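Dihydrodipicolinate synthase (Bacillus clausii KSM-K16, PDB 3E96) probably catalyses the condensation of pyruvate with aspartate semialdehyde to 4-hydroxy-tetrahydrodipicolinate, an early step of lysine biosynthesis in bacteria. Local coordinates at residues T14-P19 / G165-I170; T21-S26 / Y60-E65; G28-H33 / V277-V282; V120-V125 / P147-R152; K198-F203 / V224-A229. All coordinates share one frame; numbering follows the deposited sequence.

Interaction 1: T14-P19 / G165-I170; sequences TISGIP and GVKYAI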
# COMPACT_ATOMS: atom_id res chain seq x y z
N THR B 14 16.51 -20.10 7.90
CA THR B 14 17.52 -19.45 8.72
C THR B 14 17.04 -18.01 8.90
O THR B 14 15.86 -17.73 8.73
CB THR B 14 18.89 -19.47 7.99
OG1 THR B 14 19.90 -18.89 8.81
CG2 THR B 14 18.79 -18.70 6.67
N ILE B 15 17.95 -17.11 9.26
CA ILE B 15 17.59 -15.71 9.43
C ILE B 15 17.66 -14.98 8.09
O ILE B 15 18.67 -15.06 7.39
CB ILE B 15 18.56 -14.98 10.39
CG1 ILE B 15 18.48 -15.56 11.80
CG2 ILE B 15 18.25 -13.48 10.42
CD1 ILE B 15 19.63 -15.12 12.70
N SER B 16 16.59 -14.28 7.73
CA SER B 16 16.59 -13.49 6.51
C SER B 16 16.75 -12.05 6.98
O SER B 16 15.82 -11.46 7.53
CB SER B 16 15.26 -13.63 5.75
OG SER B 16 15.22 -14.86 5.03
N GLY B 17 17.95 -11.50 6.79
CA GLY B 17 18.21 -10.14 7.22
C GLY B 17 17.69 -9.14 6.20
O GLY B 17 17.94 -9.28 5.01
N ILE B 18 16.94 -8.14 6.68
CA ILE B 18 16.37 -7.12 5.80
C ILE B 18 17.15 -5.85 6.07
O ILE B 18 16.97 -5.21 7.10
CB ILE B 18 14.89 -6.85 6.12
CG1 ILE B 18 14.16 -8.16 6.46
CG2 ILE B 18 14.23 -6.16 4.92
CD1 ILE B 18 14.22 -9.22 5.39
N PRO B 19 18.00 -5.44 5.12
CA PRO B 19 18.81 -4.24 5.28
C PRO B 19 18.06 -2.94 5.11
O PRO B 19 17.09 -2.86 4.34
CB PRO B 19 19.87 -4.40 4.20
CG PRO B 19 19.05 -4.99 3.06
CD PRO B 19 18.18 -6.02 3.77
N GLY B 165 9.22 -20.62 -0.63
CA GLY B 165 9.00 -20.24 0.75
C GLY B 165 7.90 -19.23 0.96
O GLY B 165 7.46 -18.55 0.03
N VAL B 166 7.44 -19.14 2.20
CA VAL B 166 6.40 -18.20 2.56
C VAL B 166 6.80 -17.47 3.82
O VAL B 166 7.14 -18.10 4.83
CB VAL B 166 5.06 -18.93 2.84
CG1 VAL B 166 4.04 -17.94 3.39
CG2 VAL B 166 4.54 -19.59 1.57
N LYS B 167 6.79 -16.15 3.77
CA LYS B 167 7.09 -15.36 4.95
C LYS B 167 5.69 -15.07 5.48
O LYS B 167 5.01 -14.16 5.01
CB LYS B 167 7.82 -14.07 4.58
CG LYS B 167 9.28 -14.31 4.21
CD LYS B 167 10.03 -13.02 3.94
CE LYS B 167 11.52 -13.30 3.75
NZ LYS B 167 12.28 -12.04 3.52
N TYR B 168 5.26 -15.90 6.43
CA TYR B 168 3.93 -15.76 7.03
C TYR B 168 3.99 -14.61 8.02
O TYR B 168 4.74 -14.67 8.99
CB TYR B 168 3.55 -17.06 7.73
CG TYR B 168 2.06 -17.19 7.93
CD1 TYR B 168 1.23 -17.60 6.89
CD2 TYR B 168 1.48 -16.87 9.16
CE1 TYR B 168 -0.15 -17.70 7.06
CE2 TYR B 168 0.11 -16.96 9.34
CZ TYR B 168 -0.71 -17.37 8.29
OH TYR B 168 -2.07 -17.45 8.49
N ALA B 169 3.18 -13.58 7.78
CA ALA B 169 3.21 -12.40 8.63
C ALA B 169 1.90 -12.04 9.32
O ALA B 169 1.65 -10.87 9.61
CB ALA B 169 3.72 -11.21 7.82
N ILE B 170 1.07 -13.05 9.55
CA ILE B 170 -0.19 -12.86 10.26
C ILE B 170 0.10 -13.49 11.61
O ILE B 170 0.36 -14.69 11.70
CB ILE B 170 -1.35 -13.60 9.57
CG1 ILE B 170 -1.52 -13.08 8.14
CG2 ILE B 170 -2.64 -13.41 10.37
CD1 ILE B 170 -2.59 -13.81 7.35
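Lys167 sets out with CG anti to its carbonyl carbon (chi1 -75°) and then runs fully extended, so its tip travels the greatest length the chain allows and arrives between Ser16 and Ile18. Ile18 answers from the other strand's continuation: a chi1 of -39°, followed by a chi2 near -60°, turns CD1 into the interior, and the two side chains meet tip to tip. Lys167 NZ stands 3.9 Å from Ile18 CD1. The second neighbour of the amine is the methylene of the serine, with Ser16 CB 4.0 Å from Lys167 NZ, whereas Ser16 OG, turned back beside its own backbone N, stays 4.3 Å from Lys167 NZ. The contact is thus of van der Waals type, with a nitrogen placed against carbon. Strands 15-17 and 163-168 are the first and sixth of a closed, parallel eight-stranded TIM barrel, and they are not neighbours in the sheet: Ser16 CA and Lys167 CA are 9.8 Å apart, and the lysine spans the barrel interior. Strand 15-17 takes its backbone bonds instead from Phe211 and Ser213 on one flank and from Val49 and Val51 on the other. Lys167 is the predicted Schiff-base residue, as in other members of the DapA family, and its side chain lies beside Tyr143, the predicted proton donor/acceptor. Ile18 also touches Thr56, a predicted pyruvate-binding residue, and both Ile18 and Lys167 touch Val51.

Interaction 2: T21-S26 / Y60-E65; sequences TPFRKS and YALSLE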
# COMPACT_ATOMS: atom_id res chain seq x y z
N THR B 21 17.91 1.05 3.92
CA THR B 21 18.47 1.77 2.78
C THR B 21 18.84 3.13 3.39
O THR B 21 17.96 3.95 3.67
CB THR B 21 17.44 2.00 1.65
OG1 THR B 21 16.95 0.74 1.18
CG2 THR B 21 18.10 2.75 0.49
N PRO B 22 20.14 3.36 3.63
CA PRO B 22 20.58 4.63 4.21
C PRO B 22 20.22 5.81 3.32
O PRO B 22 20.54 5.81 2.13
CB PRO B 22 22.09 4.46 4.34
CG PRO B 22 22.26 2.97 4.44
CD PRO B 22 21.28 2.45 3.43
N PHE B 23 19.55 6.82 3.88
CA PHE B 23 19.18 8.01 3.11
C PHE B 23 19.84 9.22 3.76
O PHE B 23 19.85 9.35 4.99
CB PHE B 23 17.67 8.23 3.10
CG PHE B 23 16.89 7.14 2.43
CD1 PHE B 23 17.16 6.76 1.12
CD2 PHE B 23 15.83 6.52 3.10
CE1 PHE B 23 16.40 5.78 0.49
CE2 PHE B 23 15.06 5.54 2.48
CZ PHE B 23 15.34 5.17 1.17
N ARG B 24 20.37 10.12 2.94
CA ARG B 24 21.02 11.32 3.45
C ARG B 24 20.01 12.31 4.01
O ARG B 24 18.95 12.53 3.42
CB ARG B 24 21.83 12.01 2.35
CG ARG B 24 22.97 11.17 1.81
CD ARG B 24 23.92 12.01 0.98
NE ARG B 24 25.12 11.27 0.61
CZ ARG B 24 25.17 10.36 -0.36
NH1 ARG B 24 24.09 10.09 -1.08
NH2 ARG B 24 26.31 9.73 -0.61
N LYS B 25 20.33 12.91 5.15
CA LYS B 25 19.44 13.89 5.76
C LYS B 25 19.35 15.14 4.89
O LYS B 25 18.30 15.79 4.82
CB LYS B 25 19.94 14.27 7.15
CG LYS B 25 19.05 15.26 7.89
CD LYS B 25 19.60 15.58 9.27
CE LYS B 25 18.71 16.57 10.01
NZ LYS B 25 19.25 16.90 11.36
N SER B 26 20.44 15.45 4.21
CA SER B 26 20.51 16.64 3.36
C SER B 26 19.53 16.67 2.19
O SER B 26 18.82 17.66 2.00
CB SER B 26 21.93 16.82 2.82
OG SER B 26 22.27 15.79 1.92
N TYR B 60 8.90 0.84 -0.63
CA TYR B 60 7.91 1.74 -1.22
C TYR B 60 8.31 3.21 -1.29
O TYR B 60 7.64 4.00 -1.95
CB TYR B 60 6.58 1.58 -0.49
CG TYR B 60 5.97 0.22 -0.76
CD1 TYR B 60 5.59 -0.16 -2.04
CD2 TYR B 60 5.80 -0.71 0.27
CE1 TYR B 60 5.07 -1.42 -2.31
CE2 TYR B 60 5.28 -1.98 0.02
CZ TYR B 60 4.91 -2.32 -1.28
OH TYR B 60 4.38 -3.56 -1.54
N ALA B 61 9.41 3.56 -0.64
CA ALA B 61 9.91 4.94 -0.67
C ALA B 61 10.96 5.07 -1.78
O ALA B 61 11.51 6.15 -2.00
CB ALA B 61 10.51 5.31 0.68
N LEU B 62 11.23 3.97 -2.47
CA LEU B 62 12.22 3.97 -3.55
C LEU B 62 11.54 4.04 -4.91
O LEU B 62 10.44 3.53 -5.10
CB LEU B 62 13.06 2.69 -3.52
CG LEU B 62 13.77 2.27 -2.23
CD1 LEU B 62 14.40 0.90 -2.43
CD2 LEU B 62 14.83 3.30 -1.86
N SER B 63 12.20 4.68 -5.87
CA SER B 63 11.65 4.74 -7.22
C SER B 63 11.94 3.34 -7.77
O SER B 63 12.72 2.59 -7.18
CB SER B 63 12.38 5.78 -8.06
OG SER B 63 13.73 5.41 -8.25
N LEU B 64 11.33 2.99 -8.90
CA LEU B 64 11.57 1.67 -9.48
C LEU B 64 13.04 1.50 -9.83
O LEU B 64 13.60 0.42 -9.65
CB LEU B 64 10.73 1.48 -10.75
CG LEU B 64 9.21 1.34 -10.58
CD1 LEU B 64 8.57 1.08 -11.94
CD2 LEU B 64 8.91 0.18 -9.62
N GLU B 65 13.66 2.57 -10.31
CA GLU B 65 15.07 2.51 -10.68
C GLU B 65 15.96 2.35 -9.44
O GLU B 65 16.96 1.63 -9.49
CB GLU B 65 15.46 3.77 -11.46
CG GLU B 65 16.91 3.83 -11.93
CD GLU B 65 17.33 2.59 -12.72
OE1 GLU B 65 16.52 2.11 -13.55
OE2 GLU B 65 18.46 2.12 -12.52
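Leu62 reaches Phe23 and Thr21 through its two terminal methyls, chiefly CD2. From CB the chain turns to put CG anti to the carbonyl carbon (chi1 -53°), and CG then divides into the two methyls. CD1 heads for the hydroxyl side of the threonine, with Leu62 CD1 4.4 Å from Thr21 OG1. CD2 does the closer packing: it lies in the plane of the Phe23 ring, at its edge, with Leu62 CD2 3.6 Å from Phe23 CZ and 3.8 Å from Phe23 CE1. The same methyl meets Thr21 CG2 at 4.1 Å, so one branch fills the corner between ring and threonine. The two loops joined here follow the first and second strands of the TIM barrel: residues 21-26 precede helix 32-43, and residues 60-65 lead into helix 64-78. Ser63 is the N-cap of the latter, and Glu66 returns a bond to its backbone N, the reciprocal pattern of a capping box. Thr21 O sits 3.3 Å above the plane of the Phe23 ring, over its centre, and also accepts from Lys265. The threonine hydroxyl is bonded to Glu70 and to Ser57 O. Beyond Leu62, Leu64 packs on Leu64 of the second subunit.

Interaction 3: G28-H33 / V277-V282; sequences GSIDWH and VTRAPV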
# COMPACT_ATOMS: atom_id res chain seq x y z
N GLY B 28 17.91 13.37 1.06
CA GLY B 28 17.19 12.11 0.99
C GLY B 28 17.74 11.09 0.01
O GLY B 28 17.14 10.04 -0.20
N SER B 29 18.89 11.38 -0.60
CA SER B 29 19.47 10.46 -1.57
C SER B 29 20.07 9.25 -0.86
O SER B 29 20.40 9.31 0.33
CB SER B 29 20.56 11.15 -2.40
OG SER B 29 21.64 11.56 -1.59
N ILE B 30 20.20 8.15 -1.59
CA ILE B 30 20.76 6.93 -1.03
C ILE B 30 22.28 7.05 -0.90
O ILE B 30 22.96 7.49 -1.83
CB ILE B 30 20.44 5.71 -1.93
CG1 ILE B 30 18.92 5.56 -2.07
CG2 ILE B 30 21.05 4.45 -1.35
CD1 ILE B 30 18.51 4.49 -3.06
N ASP B 31 22.81 6.68 0.27
CA ASP B 31 24.25 6.71 0.47
C ASP B 31 24.68 5.26 0.33
O ASP B 31 24.55 4.47 1.26
CB ASP B 31 24.62 7.21 1.87
CG ASP B 31 26.12 7.39 2.04
OD1 ASP B 31 26.87 6.49 1.62
OD2 ASP B 31 26.54 8.42 2.60
N TRP B 32 25.19 4.92 -0.85
CA TRP B 32 25.61 3.56 -1.12
C TRP B 32 26.80 3.11 -0.30
O TRP B 32 26.99 1.91 -0.07
CB TRP B 32 25.90 3.39 -2.62
CG TRP B 32 24.67 3.57 -3.47
CD1 TRP B 32 24.46 4.53 -4.42
CD2 TRP B 32 23.49 2.76 -3.45
NE1 TRP B 32 23.22 4.36 -4.99
CE2 TRP B 32 22.60 3.28 -4.42
CE3 TRP B 32 23.09 1.64 -2.70
CZ2 TRP B 32 21.34 2.73 -4.67
CZ3 TRP B 32 21.83 1.08 -2.95
CH2 TRP B 32 20.98 1.63 -3.92
N HIS B 33 27.62 4.05 0.15
CA HIS B 33 28.76 3.70 0.98
C HIS B 33 28.20 3.16 2.29
O HIS B 33 28.65 2.14 2.81
CB HIS B 33 29.65 4.91 1.26
CG HIS B 33 30.83 4.61 2.12
ND1 HIS B 33 31.79 3.68 1.76
CD2 HIS B 33 31.22 5.10 3.32
CE1 HIS B 33 32.71 3.62 2.71
NE2 HIS B 33 32.38 4.47 3.67
N VAL B 277 18.71 8.91 7.66
CA VAL B 277 17.33 9.04 8.09
C VAL B 277 16.35 8.26 7.21
O VAL B 277 16.73 7.65 6.22
CB VAL B 277 16.88 10.52 8.05
CG1 VAL B 277 17.72 11.34 9.01
CG2 VAL B 277 17.00 11.05 6.62
N THR B 278 15.08 8.29 7.60
CA THR B 278 14.03 7.63 6.83
C THR B 278 13.52 8.66 5.84
O THR B 278 13.80 9.85 5.97
CB THR B 278 12.85 7.18 7.73
OG1 THR B 278 12.42 8.28 8.55
CG2 THR B 278 13.25 6.00 8.61
N ARG B 279 12.78 8.21 4.83
CA ARG B 279 12.19 9.11 3.85
C ARG B 279 10.72 9.28 4.20
O ARG B 279 10.11 8.38 4.78
CB ARG B 279 12.29 8.54 2.43
CG ARG B 279 13.60 8.82 1.69
CD ARG B 279 13.53 8.28 0.26
NE ARG B 279 14.77 8.52 -0.48
CZ ARG B 279 15.03 8.04 -1.69
NH1 ARG B 279 16.18 8.31 -2.28
NH2 ARG B 279 14.13 7.29 -2.32
N ALA B 280 10.14 10.43 3.87
CA ALA B 280 8.72 10.64 4.11
C ALA B 280 8.12 9.44 3.36
O ALA B 280 8.65 9.05 2.32
CB ALA B 280 8.26 11.95 3.47
N PRO B 281 6.97 8.90 3.81
CA PRO B 281 6.10 9.23 4.94
C PRO B 281 6.50 8.96 6.39
O PRO B 281 5.63 8.78 7.24
CB PRO B 281 4.80 8.52 4.57
CG PRO B 281 5.31 7.25 3.97
CD PRO B 281 6.44 7.74 3.07
N VAL B 282 7.80 8.91 6.70
CA VAL B 282 8.22 8.73 8.08
C VAL B 282 9.33 9.73 8.35
O VAL B 282 10.30 9.79 7.60
CB VAL B 282 8.74 7.31 8.39
CG1 VAL B 282 9.33 7.27 9.81
CG2 VAL B 282 7.59 6.30 8.31
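Arg279 and Gly28 form the tight half of this contact. The guanidinium takes the glycine carbonyl side-on: Arg279 NE gives a hydrogen bond of 2.8 Å to Gly28 O, and Arg279 NH1 a second of 2.9 Å to Gly28 O. The acceptor lies in the guanidinium plane, at its edge, and both bonds are bent, with angles at hydrogen of 148° and 143°. Two donors on one oxygen fix the rotation of the group, and an arginine chain extended from CG to NE carries it there. Gly28 has a positive phi of 72°, the left-handed region that glycine enters easily. The next residue keeps its backbone in the packed part, with Ser29 CA at the same guanidinium edge, 4.0 Å from Arg279 NH1. Ile30 crosses the arginine at about a right angle, Ile30 CG1 approaching Arg279 NH1 to 3.9 Å from an oblique direction. In the TIM barrel these residues join the approach to helix 32-43, whose N-cap is Asp31, to the loop between helices 262-270 and 287-299. After Arg279 the chain makes a type VI turn, with a cis peptide before Pro281: Val282 N donates to Arg279 O at 3.1 Å, and Thr278 OG1 donates to Val282 O at 2.8 Å. NH1 also forms a salt bridge with Glu66, and NH2 bonds to Ala61 O, so all three guanidinium nitrogens have partners. Pro281 packs on His117 of the second subunit. The looser side is marked by the Ser29 side chain, whose CB points away from Arg279 and whose hydroxyl pairs with Asp27.

Interaction 4: V120-V125 / P147-R152; sequences VTAGGV and PEISDR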
# COMPACT_ATOMS: atom_id res chain seq x y z
N VAL B 120 -8.68 -6.21 -2.41
CA VAL B 120 -8.13 -7.53 -2.68
C VAL B 120 -9.12 -8.61 -2.26
O VAL B 120 -9.90 -8.41 -1.33
CB VAL B 120 -6.81 -7.78 -1.91
CG1 VAL B 120 -5.73 -6.81 -2.39
CG2 VAL B 120 -7.05 -7.61 -0.41
N THR B 121 -9.12 -9.73 -2.98
CA THR B 121 -9.98 -10.86 -2.64
C THR B 121 -9.11 -12.11 -2.73
O THR B 121 -8.12 -12.12 -3.46
CB THR B 121 -11.18 -11.02 -3.61
OG1 THR B 121 -10.70 -11.23 -4.94
CG2 THR B 121 -12.08 -9.79 -3.56
N ALA B 122 -9.48 -13.16 -2.00
CA ALA B 122 -8.70 -14.39 -1.98
C ALA B 122 -8.36 -14.91 -3.38
O ALA B 122 -7.20 -15.18 -3.67
CB ALA B 122 -9.43 -15.46 -1.19
N GLY B 123 -9.38 -15.07 -4.22
CA GLY B 123 -9.14 -15.57 -5.57
C GLY B 123 -8.18 -14.69 -6.35
O GLY B 123 -7.33 -15.18 -7.09
N GLY B 124 -8.32 -13.38 -6.17
CA GLY B 124 -7.47 -12.42 -6.86
C GLY B 124 -6.03 -12.43 -6.36
O GLY B 124 -5.10 -12.28 -7.15
N VAL B 125 -5.85 -12.60 -5.06
CA VAL B 125 -4.50 -12.63 -4.48
C VAL B 125 -3.79 -13.88 -4.96
O VAL B 125 -2.60 -13.85 -5.29
CB VAL B 125 -4.57 -12.61 -2.94
CG1 VAL B 125 -3.18 -12.77 -2.34
CG2 VAL B 125 -5.19 -11.28 -2.49
N PRO B 147 -4.83 -10.68 7.21
CA PRO B 147 -5.71 -11.65 7.86
C PRO B 147 -7.04 -11.85 7.15
O PRO B 147 -7.70 -12.88 7.34
CB PRO B 147 -5.89 -11.08 9.26
CG PRO B 147 -5.81 -9.60 9.02
CD PRO B 147 -4.64 -9.49 8.06
N GLU B 148 -7.44 -10.88 6.34
CA GLU B 148 -8.71 -10.95 5.62
C GLU B 148 -8.65 -11.91 4.44
O GLU B 148 -9.68 -12.23 3.84
CB GLU B 148 -9.11 -9.56 5.12
CG GLU B 148 -9.47 -8.58 6.23
CD GLU B 148 -10.70 -9.01 6.99
OE1 GLU B 148 -11.75 -9.22 6.35
OE2 GLU B 148 -10.62 -9.14 8.23
N ILE B 149 -7.45 -12.35 4.09
CA ILE B 149 -7.27 -13.28 2.97
C ILE B 149 -7.03 -14.69 3.50
O ILE B 149 -6.11 -14.93 4.29
CB ILE B 149 -6.08 -12.84 2.07
CG1 ILE B 149 -6.35 -11.45 1.48
CG2 ILE B 149 -5.86 -13.87 0.96
CD1 ILE B 149 -7.58 -11.38 0.58
N SER B 150 -7.86 -15.62 3.06
CA SER B 150 -7.78 -17.02 3.48
C SER B 150 -6.44 -17.69 3.25
O SER B 150 -5.78 -17.47 2.22
CB SER B 150 -8.86 -17.84 2.78
OG SER B 150 -8.69 -19.22 3.06
N ASP B 151 -6.04 -18.54 4.19
CA ASP B 151 -4.79 -19.29 4.07
C ASP B 151 -4.89 -20.27 2.91
O ASP B 151 -3.89 -20.82 2.46
CB ASP B 151 -4.49 -20.05 5.36
CG ASP B 151 -4.17 -19.14 6.52
OD1 ASP B 151 -3.45 -18.14 6.29
OD2 ASP B 151 -4.63 -19.41 7.64
N ARG B 152 -6.11 -20.48 2.43
CA ARG B 152 -6.33 -21.39 1.30
C ARG B 152 -5.48 -20.93 0.12
O ARG B 152 -5.06 -21.75 -0.72
CB ARG B 152 -7.81 -21.40 0.91
CG ARG B 152 -8.13 -22.26 -0.31
CD ARG B 152 -7.79 -23.72 -0.06
NE ARG B 152 -8.05 -24.54 -1.24
CZ ARG B 152 -7.90 -25.86 -1.28
NH1 ARG B 152 -7.49 -26.52 -0.21
NH2 ARG B 152 -8.16 -26.52 -2.40
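Ile149 drives its CD1 methyl against the approach to and first turn of helix 122-136, where Val120 and Val125 receive it from two directions. The Val120 side chain stands at about a right angle to the isoleucine, with Val120 CG2 3.9 Å from Ile149 CD1. Val125 meets it at a slant, and Val125 CG2 is likewise 3.9 Å from Ile149 CD1. On a third side the methyl abuts the backbone, Ile149 CD1 3.7 Å from Ala122 N, while the other branch lies alongside the first turn, with Ile149 CG2 4.1 Å from Ala122 CA. Thr121 is the N-cap; its hydroxyl receives a weak bond from Gly124 N and has a stronger partner in Asn283 of the second subunit. Ser150 forms an ST turn ahead of helix 152-157, with Arg152 N donating to Ser150 OG at 2.9 Å. The contact therefore joins two successive loop-to-helix junctions on the catalytic rim of the TIM barrel, next to the subunit interface. Arg175 separately bonds to Ile149 O. The side-chain chemistry is apolar, with the methyl also packed against the peptide at Thr121-Ala122; lacking any polar bond across the segments, the contact rests on close packing.

Interaction 5: K198-F203 / V224-A229; sequences KWAPFF and VEMLEA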
# COMPACT_ATOMS: atom_id res chain seq x y z
N LYS B 198 10.31 -10.96 18.02
CA LYS B 198 9.28 -10.99 19.06
C LYS B 198 8.38 -12.21 18.87
O LYS B 198 7.93 -12.82 19.83
CB LYS B 198 8.42 -9.72 19.01
CG LYS B 198 7.24 -9.74 19.99
CD LYS B 198 6.48 -8.42 20.00
CE LYS B 198 5.27 -8.50 20.94
NZ LYS B 198 4.45 -7.25 20.91
N TRP B 199 8.13 -12.56 17.61
CA TRP B 199 7.25 -13.68 17.32
C TRP B 199 7.92 -15.00 16.94
O TRP B 199 7.28 -16.06 16.97
CB TRP B 199 6.27 -13.27 16.20
CG TRP B 199 5.33 -12.19 16.65
CD1 TRP B 199 5.53 -10.85 16.56
CD2 TRP B 199 4.08 -12.38 17.31
NE1 TRP B 199 4.47 -10.18 17.14
CE2 TRP B 199 3.57 -11.10 17.61
CE3 TRP B 199 3.34 -13.51 17.69
CZ2 TRP B 199 2.35 -10.91 18.27
CZ3 TRP B 199 2.13 -13.33 18.35
CH2 TRP B 199 1.65 -12.04 18.63
N ALA B 200 9.20 -14.95 16.61
CA ALA B 200 9.94 -16.14 16.20
C ALA B 200 9.84 -17.37 17.11
O ALA B 200 9.65 -18.48 16.62
CB ALA B 200 11.42 -15.78 15.98
N PRO B 201 9.96 -17.19 18.44
CA PRO B 201 9.86 -18.38 19.30
C PRO B 201 8.52 -19.10 19.19
O PRO B 201 8.47 -20.34 19.17
CB PRO B 201 10.09 -17.80 20.70
CG PRO B 201 10.97 -16.60 20.44
CD PRO B 201 10.33 -16.00 19.21
N PHE B 202 7.45 -18.34 19.11
CA PHE B 202 6.10 -18.89 19.00
C PHE B 202 5.88 -19.56 17.65
O PHE B 202 5.33 -20.66 17.57
CB PHE B 202 5.09 -17.78 19.24
CG PHE B 202 5.33 -17.03 20.53
CD1 PHE B 202 4.92 -17.57 21.75
CD2 PHE B 202 6.00 -15.81 20.53
CE1 PHE B 202 5.18 -16.92 22.95
CE2 PHE B 202 6.27 -15.14 21.73
CZ PHE B 202 5.86 -15.69 22.94
N PHE B 203 6.31 -18.90 16.58
CA PHE B 203 6.18 -19.47 15.24
C PHE B 203 7.03 -20.73 15.14
O PHE B 203 6.63 -21.72 14.53
CB PHE B 203 6.64 -18.48 14.17
CG PHE B 203 5.59 -17.51 13.73
CD1 PHE B 203 5.04 -16.61 14.62
CD2 PHE B 203 5.17 -17.49 12.39
CE1 PHE B 203 4.08 -15.68 14.20
CE2 PHE B 203 4.21 -16.57 11.96
CZ PHE B 203 3.66 -15.67 12.87
N VAL B 224 21.37 -14.01 15.74
CA VAL B 224 22.03 -15.31 15.60
C VAL B 224 21.87 -16.13 16.88
O VAL B 224 21.66 -17.34 16.81
CB VAL B 224 23.54 -15.14 15.29
CG1 VAL B 224 24.24 -16.50 15.32
CG2 VAL B 224 23.72 -14.52 13.91
N GLU B 225 21.97 -15.48 18.03
CA GLU B 225 21.81 -16.19 19.30
C GLU B 225 20.43 -16.83 19.40
O GLU B 225 20.29 -17.95 19.87
CB GLU B 225 22.02 -15.24 20.48
CG GLU B 225 23.38 -14.56 20.52
CD GLU B 225 23.55 -13.67 21.73
OE1 GLU B 225 24.46 -12.81 21.72
OE2 GLU B 225 22.77 -13.83 22.70
N MET B 226 19.40 -16.10 18.95
CA MET B 226 18.04 -16.63 19.00
C MET B 226 17.89 -17.83 18.08
O MET B 226 17.30 -18.83 18.46
CB MET B 226 17.00 -15.56 18.62
CG MET B 226 15.55 -16.09 18.67
SD MET B 226 14.22 -14.86 18.38
CE MET B 226 14.05 -14.17 20.06
N LEU B 227 18.43 -17.72 16.86
CA LEU B 227 18.33 -18.81 15.90
C LEU B 227 19.01 -20.07 16.43
O LEU B 227 18.46 -21.16 16.34
CB LEU B 227 18.98 -18.42 14.57
CG LEU B 227 18.96 -19.52 13.49
CD1 LEU B 227 17.52 -19.74 13.01
CD2 LEU B 227 19.85 -19.13 12.32
N GLU B 228 20.20 -19.91 16.99
CA GLU B 228 20.93 -21.06 17.51
C GLU B 228 20.21 -21.69 18.69
O GLU B 228 20.12 -22.92 18.79
CB GLU B 228 22.35 -20.66 17.88
CG GLU B 228 23.08 -19.99 16.72
CD GLU B 228 24.57 -19.85 16.96
OE1 GLU B 228 24.97 -19.45 18.07
OE2 GLU B 228 25.34 -20.13 16.01
N ALA B 229 19.68 -20.86 19.59
CA ALA B 229 18.96 -21.36 20.75
C ALA B 229 17.73 -22.15 20.30
O ALA B 229 17.45 -23.23 20.82
CB ALA B 229 18.53 -20.20 21.66
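Pro201 presents its ring to Met226 and crosses that side chain at about a right angle. Its CG and CD do the touching: Pro201 CG is 3.9 Å from Met226 CE, and Pro201 CD is 4.1 Å from Met226 SD. The aromatic rings of residues 198-203 are turned elsewhere. Phe202 has Lys198 O in its plane, at the edge, and meets Trp239 and Trp242, while Phe203 meets Phe176. On the receiving side, Met226 leaves its helix with CG anti to the backbone N (chi1 180°) and stays straight through chi2, which carries the sulfur to the alanine, with Ala200 CB 3.8 Å from Met226 SD. The bend at chi3 (-84°) then turns CE toward the proline CG. One flexible thioether thus bridges two successive residues of the opposing helix, whose backbone stands well off: Pro201 CA and Met226 CA are 8.4 Å apart. No polar group takes part across the segments, and all three touching residues are buried. Pro201 is covered further by Val238 and Trp242 of helix 235-252, and Trp242 also donates to Lys198 O, tying the residues that lead into helix 200-206 to helix 235-252. Helices 200-206 and 220-231 follow the seventh and eighth strands of the barrel, and their side-by-side packing belongs to the outer helical shell of a TIM barrel.

All five interactions belong to one TIM barrel. Interaction 1 spans its interior, between the first and sixth strands, and closes a loop in the chain within which interactions 2 and 4 are nested. Interactions 2 and 3, with centres about 4 Å apart, form one cluster joined by Ala61 O and Arg279 NH2; their segments alternate along the chain. The centre of interaction 4 is about 20 Å from that of interaction 1, and Tyr168 OH and Asp151 OD1 join the two. Interaction 5 touches interaction 1 through Phe203 and Leu227. Interaction 4 thus links the probable catalytic interior to a subunit contact and interaction 5 links it to the outer helices, while interactions 2 and 3 meet the second subunit separately.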